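Local coordinates for tube-forming protein in Mycobacterial Envelpe, TiME (Mycolicibacterium smegmatis, PDB 7CU9), which probably forms a tube across the mycobacterial outer envelope that may serve protein secretion, its soluble part being a PknH-like extracellular domain, at residues 8-13 against 185-190; 27-32 against 67-72; 86-91 against 158-163; 137-142 against 152-157. All blocks are in the same frame, centred on the assembly; numbering follows the deposited sequence.

Contact 1. Residues 8-13 against 185-190; sequences VSYAVM and QNTLGQ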
loop_
_atom_site.group_PDB
_atom_site.type_symbol
_atom_site.label_atom_id
_atom_site.label_comp_id
_atom_site.label_asym_id
_atom_site.label_seq_id
_atom_site.Cartn_x
_atom_site.Cartn_y
_atom_site.Cartn_z
ATOM N N VAL B 8 -3.674 24.311 12.003
ATOM C CA VAL B 8 -2.569 23.816 11.127
ATOM C C VAL B 8 -1.490 23.170 12.008
ATOM O O VAL B 8 -0.764 22.308 11.493
ATOM C CB VAL B 8 -1.977 24.908 10.217
ATOM C CG1 VAL B 8 -2.989 25.424 9.214
ATOM C CG2 VAL B 8 -1.374 26.047 10.996
ATOM N N SER B 9 -1.408 23.550 13.287
ATOM C CA SER B 9 -0.431 22.998 14.267
ATOM C C SER B 9 -0.689 21.511 14.552
ATOM O O SER B 9 0.217 20.867 15.120
ATOM C CB SER B 9 -0.422 23.791 15.552
ATOM O OG SER B 9 0.151 25.080 15.358
ATOM N N TYR B 10 -1.870 20.971 14.227
ATOM C CA TYR B 10 -2.179 19.536 14.473
ATOM C C TYR B 10 -3.026 18.909 13.355
ATOM O O TYR B 10 -3.479 17.769 13.563
ATOM C CB TYR B 10 -2.815 19.359 15.855
ATOM C CG TYR B 10 -4.016 20.223 16.146
ATOM C CD1 TYR B 10 -3.877 21.485 16.699
ATOM C CD2 TYR B 10 -5.299 19.766 15.899
ATOM C CE1 TYR B 10 -4.978 22.276 16.981
ATOM C CE2 TYR B 10 -6.411 20.544 16.176
ATOM C CZ TYR B 10 -6.252 21.805 16.721
ATOM O OH TYR B 10 -7.343 22.577 16.994
ATOM N N ALA B 11 -3.187 19.567 12.200
ATOM C CA ALA B 11 -3.914 19.002 11.037
ATOM C C ALA B 11 -2.972 18.176 10.147
ATOM O O ALA B 11 -3.472 17.407 9.311
ATOM C CB ALA B 11 -4.586 20.101 10.251
ATOM N N VAL B 12 -1.660 18.329 10.306
ATOM C CA VAL B 12 -0.646 17.598 9.488
ATOM C C VAL B 12 -0.261 16.327 10.244
ATOM O O VAL B 12 0.294 16.444 11.353
ATOM C CB VAL B 12 0.576 18.479 9.181
ATOM C CG1 VAL B 12 1.625 17.724 8.378
ATOM C CG2 VAL B 12 0.181 19.763 8.476
ATOM N N MET B 13 -0.567 15.159 9.675
ATOM C CA MET B 13 -0.313 13.848 10.322
ATOM C C MET B 13 1.191 13.596 10.345
ATOM O O MET B 13 1.868 13.741 9.327
ATOM C CB MET B 13 -1.022 12.712 9.578
ATOM C CG MET B 13 -2.537 12.820 9.585
ATOM S SD MET B 13 -3.246 12.828 11.257
ATOM C CE MET B 13 -3.533 14.579 11.499
ATOM N N GLN B 185 -8.970 16.244 8.001
ATOM C CA GLN B 185 -10.245 16.987 8.172
ATOM C C GLN B 185 -10.759 16.798 9.604
ATOM O O GLN B 185 -11.345 17.749 10.155
ATOM C CB GLN B 185 -11.288 16.542 7.152
ATOM C CG GLN B 185 -12.609 17.272 7.334
ATOM C CD GLN B 185 -13.589 17.054 6.210
ATOM O OE1 GLN B 185 -13.228 16.647 5.111
ATOM N NE2 GLN B 185 -14.848 17.371 6.476
ATOM N N ASN B 186 -10.541 15.621 10.197
ATOM C CA ASN B 186 -11.061 15.283 11.552
ATOM C C ASN B 186 -10.452 16.201 12.622
ATOM O O ASN B 186 -11.034 16.260 13.718
ATOM C CB ASN B 186 -10.841 13.806 11.893
ATOM C CG ASN B 186 -11.756 12.875 11.126
ATOM O OD1 ASN B 186 -12.773 13.299 10.581
ATOM N ND2 ASN B 186 -11.409 11.598 11.087
ATOM N N THR B 187 -9.350 16.903 12.337
ATOM C CA THR B 187 -8.655 17.800 13.304
ATOM C C THR B 187 -9.131 19.258 13.192
ATOM O O THR B 187 -8.667 20.075 14.003
ATOM C CB THR B 187 -7.138 17.798 13.085
ATOM O OG1 THR B 187 -6.865 18.528 11.888
ATOM C CG2 THR B 187 -6.547 16.407 13.002
ATOM N N LEU B 188 -9.974 19.601 12.216
ATOM C CA LEU B 188 -10.188 21.022 11.826
ATOM C C LEU B 188 -11.222 21.706 12.731
ATOM O O LEU B 188 -11.366 22.935 12.612
ATOM C CB LEU B 188 -10.628 21.087 10.362
ATOM C CG LEU B 188 -9.598 20.604 9.341
ATOM C CD1 LEU B 188 -10.156 20.757 7.939
ATOM C CD2 LEU B 188 -8.275 21.342 9.475
ATOM N N GLY B 189 -11.922 20.954 13.583
ATOM C CA GLY B 189 -12.899 21.507 14.539
ATOM C C GLY B 189 -14.083 22.160 13.850
ATOM O O GLY B 189 -14.609 23.143 14.407
ATOM N N GLN B 190 -14.534 21.631 12.707
ATOM C CA GLN B 190 -15.566 22.307 11.873
ATOM C C GLN B 190 -16.989 21.806 12.147
ATOM O O GLN B 190 -17.927 22.438 11.634
ATOM C CB GLN B 190 -15.233 22.169 10.392
ATOM C CG GLN B 190 -13.939 22.876 10.037
ATOM C CD GLN B 190 -13.757 23.028 8.549
ATOM O OE1 GLN B 190 -14.556 22.540 7.752
ATOM N NE2 GLN B 190 -12.695 23.718 8.167
HETATM O O HOH W 1 -9.687 21.670 16.058
#
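Thr187 sits against Tyr10 and Ala11 where the short, weakly bonded helix about 8-11 meets the type I beta turn Gln185-Leu188 after helix 174-185, so the contact brings the N-terminal and C-terminal parts of the chain together within the PknH-like domain. No direct hydrogen bond joins the two segments. In one of the two conformers of Tyr10, a water in the plane of the ring at its edge lies 2.7 Å from Tyr10 OH and donates to Thr187 O at 2.8 Å; for the other conformer this link is doubtful. In that same conformer Thr187 O comes within 3.2 Å of Tyr10 CE2, and the two side chains slide past each other in opposite directions. Thr187 OG1 lies between its own backbone N and carbonyl carbon (chi1 73°), 3.1 Å from Ala11 CA; its hydrogen bond, however, goes back to Met184 O in helix 174-185. The apolar touches are few. Leu188 CD2 reaches Ala11 CB at 4.0 Å, and beyond this pair Leu188 packs on Val161 and Leu163 of the sheet while Ala11 rests on Val86. Met13, its chain bent at chi2 and chi3, meets Thr187 tip to tip, with Met13 CE 3.8 Å from Thr187 CG2.

Contact 2. Residues 27-32 against 67-72; sequences RWESEF and GGATAQ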
loop_
_atom_site.group_PDB
_atom_site.type_symbol
_atom_site.label_atom_id
_atom_site.label_comp_id
_atom_site.label_asym_id
_atom_site.label_seq_id
_atom_site.Cartn_x
_atom_site.Cartn_y
_atom_site.Cartn_z
ATOM N N ARG B 27 9.852 6.346 7.927
ATOM C CA ARG B 27 10.864 6.644 8.972
ATOM C C ARG B 27 11.414 8.062 8.806
ATOM O O ARG B 27 12.127 8.510 9.719
ATOM C CB ARG B 27 11.984 5.602 8.931
ATOM C CG ARG B 27 11.512 4.192 9.248
ATOM C CD ARG B 27 12.665 3.220 9.431
ATOM N NE ARG B 27 12.300 1.882 8.981
ATOM C CZ ARG B 27 11.652 0.973 9.707
ATOM N NH1 ARG B 27 11.288 1.235 10.953
ATOM N NH2 ARG B 27 11.373 -0.208 9.181
ATOM N N TRP B 28 11.095 8.749 7.704
ATOM C CA TRP B 28 11.645 10.092 7.386
ATOM C C TRP B 28 10.504 11.085 7.170
ATOM O O TRP B 28 9.520 10.722 6.500
ATOM C CB TRP B 28 12.562 10.038 6.161
ATOM C CG TRP B 28 13.225 11.347 5.858
ATOM C CD1 TRP B 28 14.423 11.793 6.337
ATOM C CD2 TRP B 28 12.716 12.399 5.018
ATOM N NE1 TRP B 28 14.701 13.039 5.845
ATOM C CE2 TRP B 28 13.673 13.437 5.031
ATOM C CE3 TRP B 28 11.557 12.559 4.249
ATOM C CZ2 TRP B 28 13.498 14.618 4.310
ATOM C CZ3 TRP B 28 11.388 13.726 3.535
ATOM C CH2 TRP B 28 12.344 14.741 3.569
ATOM N N GLU B 29 10.642 12.300 7.704
ATOM C CA GLU B 29 9.716 13.404 7.351
ATOM C C GLU B 29 10.414 14.755 7.496
ATOM O O GLU B 29 11.384 14.873 8.273
ATOM C CB GLU B 29 8.419 13.299 8.152
ATOM C CG GLU B 29 8.413 13.995 9.494
ATOM C CD GLU B 29 7.010 14.039 10.081
ATOM O OE1 GLU B 29 6.793 13.394 11.117
ATOM O OE2 GLU B 29 6.127 14.701 9.475
ATOM N N SER B 30 9.912 15.725 6.741
ATOM C CA SER B 30 10.348 17.139 6.746
ATOM C C SER B 30 9.098 18.018 6.755
ATOM O O SER B 30 8.315 17.931 5.797
ATOM C CB SER B 30 11.223 17.435 5.564
ATOM O OG SER B 30 11.634 18.792 5.578
ATOM N N GLU B 31 8.910 18.800 7.816
ATOM C CA GLU B 31 7.761 19.728 7.961
ATOM C C GLU B 31 8.113 21.048 7.276
ATOM O O GLU B 31 9.310 21.384 7.214
ATOM C CB GLU B 31 7.433 19.950 9.437
ATOM C CG GLU B 31 6.971 18.694 10.152
ATOM C CD GLU B 31 6.671 18.882 11.629
ATOM O OE1 GLU B 31 6.785 20.027 12.117
ATOM O OE2 GLU B 31 6.323 17.886 12.287
ATOM N N PHE B 32 7.112 21.764 6.761
ATOM C CA PHE B 32 7.279 23.121 6.186
ATOM C C PHE B 32 6.117 24.011 6.640
ATOM O O PHE B 32 5.030 23.508 6.974
ATOM C CB PHE B 32 7.443 23.057 4.664
ATOM C CG PHE B 32 6.386 22.288 3.908
ATOM C CD1 PHE B 32 6.501 20.922 3.710
ATOM C CD2 PHE B 32 5.310 22.947 3.338
ATOM C CE1 PHE B 32 5.538 20.226 2.998
ATOM C CE2 PHE B 32 4.343 22.250 2.630
ATOM C CZ PHE B 32 4.465 20.891 2.451
ATOM N N GLY B 67 0.629 24.984 6.948
ATOM C CA GLY B 67 1.594 23.960 7.357
ATOM C C GLY B 67 1.513 22.763 6.444
ATOM O O GLY B 67 0.442 22.513 5.861
ATOM N N GLY B 68 2.604 22.022 6.357
ATOM C CA GLY B 68 2.621 20.781 5.578
ATOM C C GLY B 68 3.749 19.888 6.015
ATOM O O GLY B 68 4.530 20.273 6.913
ATOM N N ALA B 69 3.837 18.721 5.402
ATOM C CA ALA B 69 4.976 17.809 5.601
ATOM C C ALA B 69 5.119 16.925 4.373
ATOM O O ALA B 69 4.120 16.677 3.671
ATOM C CB ALA B 69 4.787 16.998 6.853
ATOM N N THR B 70 6.350 16.492 4.126
ATOM C CA THR B 70 6.671 15.386 3.199
ATOM C C THR B 70 7.243 14.253 4.045
ATOM O O THR B 70 8.072 14.544 4.923
ATOM C CB THR B 70 7.651 15.829 2.113
ATOM O OG1 THR B 70 7.215 17.073 1.564
ATOM C CG2 THR B 70 7.787 14.788 1.024
ATOM N N ALA B 71 6.787 13.022 3.826
ATOM C CA ALA B 71 7.250 11.836 4.574
ATOM C C ALA B 71 7.582 10.731 3.571
ATOM O O ALA B 71 6.953 10.687 2.507
ATOM C CB ALA B 71 6.215 11.420 5.586
ATOM N N GLN B 72 8.579 9.906 3.893
ATOM C CA GLN B 72 9.100 8.849 2.990
ATOM C C GLN B 72 9.450 7.607 3.809
ATOM O O GLN B 72 9.673 7.728 5.026
ATOM C CB GLN B 72 10.385 9.294 2.291
ATOM C CG GLN B 72 10.211 10.421 1.294
ATOM C CD GLN B 72 11.507 10.718 0.583
ATOM O OE1 GLN B 72 12.553 10.118 0.855
ATOM N NE2 GLN B 72 11.452 11.660 -0.338
HETATM O O HOH W 2 8.942 18.688 2.970
#
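Trp28, Phe32 and Gln72 have the most surface buried where edge strand 28-32 runs antiparallel to strand 67-72. At one end, Trp28 and Gln72 form a hydrogen-bonded pair, Gln72 N reaching Trp28 O at 2.9 Å. Their side chains lie alongside each other, pointing the same way, with Gln72 CG 3.9 Å from Trp28 CE3. Trp28 and its predecessor Arg27 both face Gln72, a classic beta bulge. At the other end Phe32 leans over its partner Gly68: CG stands between the backbone N and the carbonyl carbon (chi1 52°), and the ring lies over the glycine backbone, with Phe32 CE1 3.3 Å from Ala69 N. Gly68 CA makes a CH-pi contact 3.8 Å from the centroid of the Phe32 ring, over its face. Between these ends Ser30 N bonds to Thr70 O at 2.8 Å, and a water links Ser30 O with Thr70 OG1. On the other face, Glu29 CB touches Ala71 CB at 3.9 Å, and Glu29 OE1 accepts from Lys15 N. Strand 63-72 pairs along its far edge with strand 77-89, whose Lys83 touches Phe32 and Thr70, while Val12, just after helix 8-11, packs on Ala69.

Contact 3. Residues 86-91 against 158-163; sequences VGVFAT and RENVLL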
loop_
_atom_site.group_PDB
_atom_site.type_symbol
_atom_site.label_atom_id
_atom_site.label_comp_id
_atom_site.label_asym_id
_atom_site.label_seq_id
_atom_site.Cartn_x
_atom_site.Cartn_y
_atom_site.Cartn_z
ATOM N N VAL B 86 -1.941 22.160 4.392
ATOM C CA VAL B 86 -3.187 22.691 5.005
ATOM C C VAL B 86 -3.056 24.206 5.068
ATOM O O VAL B 86 -2.092 24.700 5.673
ATOM C CB VAL B 86 -3.457 22.095 6.396
ATOM C CG1 VAL B 86 -4.745 22.641 6.987
ATOM C CG2 VAL B 86 -3.486 20.575 6.357
ATOM N N GLY B 87 -4.014 24.904 4.471
ATOM C CA GLY B 87 -4.117 26.369 4.528
ATOM C C GLY B 87 -5.410 26.784 5.187
ATOM O O GLY B 87 -6.480 26.316 4.760
ATOM N N VAL B 88 -5.329 27.648 6.196
ATOM C CA VAL B 88 -6.526 28.261 6.830
ATOM C C VAL B 88 -6.618 29.695 6.326
ATOM O O VAL B 88 -5.625 30.438 6.458
ATOM C CB VAL B 88 -6.471 28.211 8.363
ATOM C CG1 VAL B 88 -7.694 28.875 8.981
ATOM C CG2 VAL B 88 -6.306 26.789 8.869
ATOM N N PHE B 89 -7.762 30.057 5.763
ATOM C CA PHE B 89 -8.021 31.406 5.218
ATOM C C PHE B 89 -8.932 32.178 6.169
ATOM O O PHE B 89 -9.673 31.573 6.944
ATOM C CB PHE B 89 -8.611 31.287 3.816
ATOM C CG PHE B 89 -7.644 30.680 2.833
ATOM C CD1 PHE B 89 -7.496 29.305 2.748
ATOM C CD2 PHE B 89 -6.851 31.485 2.026
ATOM C CE1 PHE B 89 -6.596 28.747 1.854
ATOM C CE2 PHE B 89 -5.949 30.925 1.134
ATOM C CZ PHE B 89 -5.825 29.557 1.048
ATOM N N ALA B 90 -8.880 33.505 6.098
ATOM C CA ALA B 90 -9.695 34.388 6.963
ATOM C C ALA B 90 -11.187 34.202 6.663
ATOM O O ALA B 90 -12.013 34.438 7.562
ATOM C CB ALA B 90 -9.272 35.818 6.778
ATOM N N THR B 91 -11.538 33.806 5.437
ATOM C CA THR B 91 -12.950 33.686 4.995
ATOM C C THR B 91 -13.150 32.398 4.201
ATOM O O THR B 91 -12.189 31.903 3.595
ATOM C CB THR B 91 -13.381 34.881 4.138
ATOM O OG1 THR B 91 -12.668 34.844 2.904
ATOM C CG2 THR B 91 -13.130 36.205 4.820
ATOM N N ARG B 158 -12.983 22.905 2.765
ATOM C CA ARG B 158 -13.869 22.660 3.927
ATOM C C ARG B 158 -13.966 23.975 4.695
ATOM O O ARG B 158 -12.963 24.368 5.288
ATOM C CB ARG B 158 -13.327 21.511 4.783
ATOM C CG ARG B 158 -13.202 20.182 4.050
ATOM C CD ARG B 158 -14.567 19.606 3.726
ATOM N NE ARG B 158 -14.494 18.266 3.148
ATOM C CZ ARG B 158 -14.463 17.985 1.848
ATOM N NH1 ARG B 158 -14.488 18.939 0.932
ATOM N NH2 ARG B 158 -14.408 16.720 1.468
ATOM N N GLU B 159 -15.125 24.638 4.638
ATOM C CA GLU B 159 -15.320 25.980 5.244
ATOM C C GLU B 159 -14.202 26.897 4.728
ATOM O O GLU B 159 -14.136 27.135 3.510
ATOM C CB GLU B 159 -15.367 25.863 6.771
ATOM C CG GLU B 159 -16.610 25.167 7.302
ATOM C CD GLU B 159 -17.806 26.082 7.523
ATOM O OE1 GLU B 159 -17.815 27.188 6.956
ATOM O OE2 GLU B 159 -18.731 25.676 8.264
ATOM N N ASN B 160 -13.334 27.377 5.620
ATOM C CA ASN B 160 -12.251 28.337 5.298
ATOM C C ASN B 160 -10.904 27.624 5.156
ATOM O O ASN B 160 -9.871 28.305 5.203
ATOM C CB ASN B 160 -12.163 29.417 6.374
ATOM C CG ASN B 160 -11.818 28.849 7.734
ATOM O OD1 ASN B 160 -12.199 27.722 8.065
ATOM N ND2 ASN B 160 -11.120 29.628 8.541
ATOM N N VAL B 161 -10.905 26.306 4.959
ATOM C CA VAL B 161 -9.649 25.515 4.865
ATOM C C VAL B 161 -9.537 24.918 3.464
ATOM O O VAL B 161 -10.534 24.382 2.953
ATOM C CB VAL B 161 -9.599 24.430 5.952
ATOM C CG1 VAL B 161 -8.385 23.526 5.781
ATOM C CG2 VAL B 161 -9.631 25.043 7.346
ATOM N N LEU B 162 -8.350 25.005 2.878
ATOM C CA LEU B 162 -7.979 24.177 1.709
ATOM C C LEU B 162 -6.940 23.169 2.183
ATOM O O LEU B 162 -5.882 23.582 2.716
ATOM C CB LEU B 162 -7.437 25.043 0.570
ATOM C CG LEU B 162 -7.171 24.283 -0.731
ATOM C CD1 LEU B 162 -8.466 23.766 -1.335
ATOM C CD2 LEU B 162 -6.419 25.138 -1.733
ATOM N N LEU B 163 -7.233 21.884 2.023
ATOM C CA LEU B 163 -6.231 20.845 2.343
ATOM C C LEU B 163 -5.926 20.033 1.089
ATOM O O LEU B 163 -6.788 19.888 0.197
ATOM C CB LEU B 163 -6.700 20.002 3.529
ATOM C CG LEU B 163 -7.882 19.073 3.288
ATOM C CD1 LEU B 163 -7.417 17.727 2.753
ATOM C CD2 LEU B 163 -8.687 18.866 4.566
#
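Asn160 and Phe89 grip each other through two hydrogen bonds where strand 86-89 runs antiparallel to the start of strand 161-169. Phe89 N donates to Asn160 O at 2.8 Å, and Asn160 ND2 returns a bond to Phe89 O at 2.9 Å. Asn160 CG sits between its backbone N and carbonyl carbon (chi1 62°), and the amide it carries meets Phe89 O through ND2; the acceptor lies 21° out of the amide plane. Asn160 OD1 accepts from Ser3 N, so the amide is held at both ends. Asn160 follows Glu159 in the type II' turn Arg158-Val161 that leads from strand 150-158 into strand 161-169. The Phe89 ring, with CG anti to the carbonyl carbon (chi1 -65°), lies alongside Leu162 and points the same way, Phe89 CE1 being 4.0 Å from Leu162 CB; Asn160 O lies at the ring edge. Gly87 and Leu162 form a hydrogen-bonded pair, each N bonded to the other's O. On the opposite face the valines cross obliquely and touch by single methyls: Val86 CG1 meets Val161 CG1 at 3.9 Å, and Val88 CG2 meets Val161 CG2 at 4.1 Å. Helix 8-11 packs on Val86 and Val88, and Ser3 and Gln190 from loops on Val161; on the other face Phe89 and Leu162 lie under helices 55-58 and 92-103. Thr91 caps the latter, its OG1 accepting from Ala94 N.

Contact 4. Residues 137-142 against 152-157; sequences DADWVK and FNTTRK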
loop_
_atom_site.group_PDB
_atom_site.type_symbol
_atom_site.label_atom_id
_atom_site.label_comp_id
_atom_site.label_asym_id
_atom_site.label_seq_id
_atom_site.Cartn_x
_atom_site.Cartn_y
_atom_site.Cartn_z
ATOM N N ASP B 137 -14.164 19.251 -3.924
ATOM C CA ASP B 137 -13.305 18.043 -3.931
ATOM C C ASP B 137 -12.761 17.854 -5.343
ATOM O O ASP B 137 -13.572 17.757 -6.274
ATOM C CB ASP B 137 -14.077 16.802 -3.489
ATOM C CG ASP B 137 -14.581 16.869 -2.062
ATOM O OD1 ASP B 137 -15.615 17.537 -1.831
ATOM O OD2 ASP B 137 -13.946 16.246 -1.198
ATOM N N ALA B 138 -11.440 17.807 -5.489
ATOM C CA ALA B 138 -10.765 17.573 -6.782
ATOM C C ALA B 138 -9.693 16.502 -6.583
ATOM O O ALA B 138 -8.811 16.687 -5.723
ATOM C CB ALA B 138 -10.191 18.855 -7.324
ATOM N N ASP B 139 -9.786 15.420 -7.346
ATOM C CA ASP B 139 -8.830 14.290 -7.289
ATOM C C ASP B 139 -8.148 14.166 -8.644
ATOM O O ASP B 139 -8.773 14.468 -9.684
ATOM C CB ASP B 139 -9.523 12.982 -6.917
ATOM C CG ASP B 139 -10.116 12.975 -5.520
ATOM O OD1 ASP B 139 -9.922 13.966 -4.787
ATOM O OD2 ASP B 139 -10.778 11.982 -5.190
ATOM N N TRP B 140 -6.898 13.733 -8.638
ATOM C CA TRP B 140 -6.177 13.425 -9.891
ATOM C C TRP B 140 -5.026 12.482 -9.576
ATOM O O TRP B 140 -4.690 12.302 -8.388
ATOM C CB TRP B 140 -5.696 14.701 -10.579
ATOM C CG TRP B 140 -4.645 15.451 -9.820
ATOM C CD1 TRP B 140 -3.295 15.261 -9.871
ATOM C CD2 TRP B 140 -4.861 16.542 -8.911
ATOM N NE1 TRP B 140 -2.656 16.156 -9.054
ATOM C CE2 TRP B 140 -3.594 16.949 -8.446
ATOM C CE3 TRP B 140 -5.999 17.210 -8.451
ATOM C CZ2 TRP B 140 -3.435 18.010 -7.556
ATOM C CZ3 TRP B 140 -5.840 18.252 -7.563
ATOM C CH2 TRP B 140 -4.576 18.642 -7.121
ATOM N N VAL B 141 -4.469 11.902 -10.628
ATOM C CA VAL B 141 -3.346 10.937 -10.544
ATOM C C VAL B 141 -2.259 11.392 -11.512
ATOM O O VAL B 141 -2.598 11.891 -12.593
ATOM C CB VAL B 141 -3.831 9.512 -10.858
ATOM C CG1 VAL B 141 -2.692 8.508 -10.763
ATOM C CG2 VAL B 141 -4.987 9.108 -9.959
ATOM N N LYS B 142 -0.999 11.234 -11.125
ATOM C CA LYS B 142 0.132 11.337 -12.076
ATOM C C LYS B 142 0.918 10.031 -12.008
ATOM O O LYS B 142 1.079 9.469 -10.916
ATOM C CB LYS B 142 0.964 12.600 -11.838
ATOM C CG LYS B 142 1.643 12.718 -10.485
ATOM C CD LYS B 142 2.635 13.872 -10.416
ATOM C CE LYS B 142 3.503 13.806 -9.177
ATOM N NZ LYS B 142 4.618 14.778 -9.235
ATOM N N PHE B 152 -1.487 9.555 -6.134
ATOM C CA PHE B 152 -2.926 9.865 -5.971
ATOM C C PHE B 152 -3.044 11.133 -5.129
ATOM O O PHE B 152 -2.487 11.200 -4.020
ATOM C CB PHE B 152 -3.667 8.682 -5.352
ATOM C CG PHE B 152 -3.963 7.589 -6.343
ATOM C CD1 PHE B 152 -2.948 6.778 -6.826
ATOM C CD2 PHE B 152 -5.248 7.394 -6.819
ATOM C CE1 PHE B 152 -3.217 5.783 -7.754
ATOM C CE2 PHE B 152 -5.516 6.399 -7.745
ATOM C CZ PHE B 152 -4.499 5.599 -8.213
ATOM N N ASN B 153 -3.738 12.123 -5.679
ATOM C CA ASN B 153 -3.854 13.477 -5.087
ATOM C C ASN B 153 -5.318 13.742 -4.759
ATOM O O ASN B 153 -6.186 13.352 -5.556
ATOM C CB ASN B 153 -3.355 14.555 -6.044
ATOM C CG ASN B 153 -1.888 14.423 -6.388
ATOM O OD1 ASN B 153 -1.064 15.175 -5.880
ATOM N ND2 ASN B 153 -1.558 13.483 -7.258
ATOM N N THR B 154 -5.574 14.412 -3.639
ATOM C CA THR B 154 -6.922 14.929 -3.304
ATOM C C THR B 154 -6.774 16.359 -2.784
ATOM O O THR B 154 -5.845 16.628 -1.993
ATOM C CB THR B 154 -7.674 13.996 -2.351
ATOM O OG1 THR B 154 -9.031 14.448 -2.328
ATOM C CG2 THR B 154 -7.104 13.965 -0.951
ATOM N N THR B 155 -7.636 17.241 -3.275
ATOM C CA THR B 155 -7.737 18.654 -2.848
ATOM C C THR B 155 -9.146 18.857 -2.310
ATOM O O THR B 155 -10.107 18.544 -3.035
ATOM C CB THR B 155 -7.441 19.604 -4.009
ATOM O OG1 THR B 155 -6.086 19.369 -4.386
ATOM C CG2 THR B 155 -7.660 21.057 -3.650
ATOM N N ARG B 156 -9.269 19.348 -1.085
ATOM C CA ARG B 156 -10.593 19.448 -0.437
ATOM C C ARG B 156 -10.736 20.813 0.205
ATOM O O ARG B 156 -9.841 21.232 0.948
ATOM C CB ARG B 156 -10.767 18.311 0.558
ATOM C CG ARG B 156 -10.607 16.965 -0.122
ATOM C CD ARG B 156 -10.887 15.857 0.833
ATOM N NE ARG B 156 -10.626 14.593 0.179
ATOM C CZ ARG B 156 -10.945 13.428 0.705
ATOM N NH1 ARG B 156 -11.510 13.386 1.901
ATOM N NH2 ARG B 156 -10.677 12.316 0.047
ATOM N N LYS B 157 -11.844 21.468 -0.113
ATOM C CA LYS B 157 -12.222 22.780 0.449
ATOM C C LYS B 157 -13.262 22.500 1.531
ATOM O O LYS B 157 -14.284 21.870 1.221
ATOM C CB LYS B 157 -12.707 23.665 -0.698
ATOM C CG LYS B 157 -12.876 25.133 -0.357
ATOM C CD LYS B 157 -14.046 25.391 0.537
ATOM C CE LYS B 157 -14.684 26.734 0.283
ATOM N NZ LYS B 157 -15.818 26.939 1.207
#
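The Trp140 indole and the Asn153 amide are nearly parallel, 11° apart, as the side chains cross on one face of a pair of antiparallel strands. Trp140 CG stands between its backbone N and carbonyl carbon (chi1 66°), and the indole extends across the neighbouring strand. Asn153 CB lies over the five-membered ring in a CH-pi contact, 3.5 Å from its centroid, and Asn153 CG comes within 3.3 Å of Trp140 NE1. That nitrogen donates elsewhere, to Trp49 O, and the Trp49 ring stacks on the indole. Farther along, Trp140 CH2 reaches Thr155 OG1 at 3.2 Å, a hydroxyl that is hydrogen-bonded to Gln164 NE2. The reverse face begins with Val141 beside Phe152, both pointing the same way: Val141 CG2 sits over the ring, 3.8 Å from its centroid. Next, Asp139 and Thr154 lie side by side, and Thr154 OG1 donates to Asp139 OD1 at 2.7 Å on the syn side, 32° out of the carboxylate plane. The same hydroxyl accepts from Arg156 NE at 3.0 Å, in the guanidinium plane, so one oxygen joins acid to base. Asp137 OD2 lies against Arg156 CG at 3.6 Å and makes a long salt bridge, charges only, to Arg156 NE at 4.0 Å; its stronger partner is Arg158. Backbone bonds join Ala138 with Thr155 and Trp140 with Asn153. Together these pairs make the beta hairpin 137-144/150-158, between helix 92-103 on the Trp140 face and helix 174-185 on the Phe152 face of the large antiparallel sheet.

In the fold
Contacts 2, 3 and 4 are strand pairs of one antiparallel sheet, while contact 1 brings the chain ends together against it. Contact 3 is the most buried, its packing largely apolar apart from the buried Asn160 amide; contact 2 lies at the sheet margin and contact 4 nearer the chain centre, each with its acidic side chains on one face. Gly67 of contact 2 bonds to Val86 of contact 3, and Leu163 of contact 3 to Arg156 of contact 4, so the three continue one another across the sheet. Contact 1, mostly van der Waals, touches contacts 2 and 3: Val8 packs near Gly67, Gln185 OE1 bonds to Arg158 NE and Gln190 NE2 to Arg158 O.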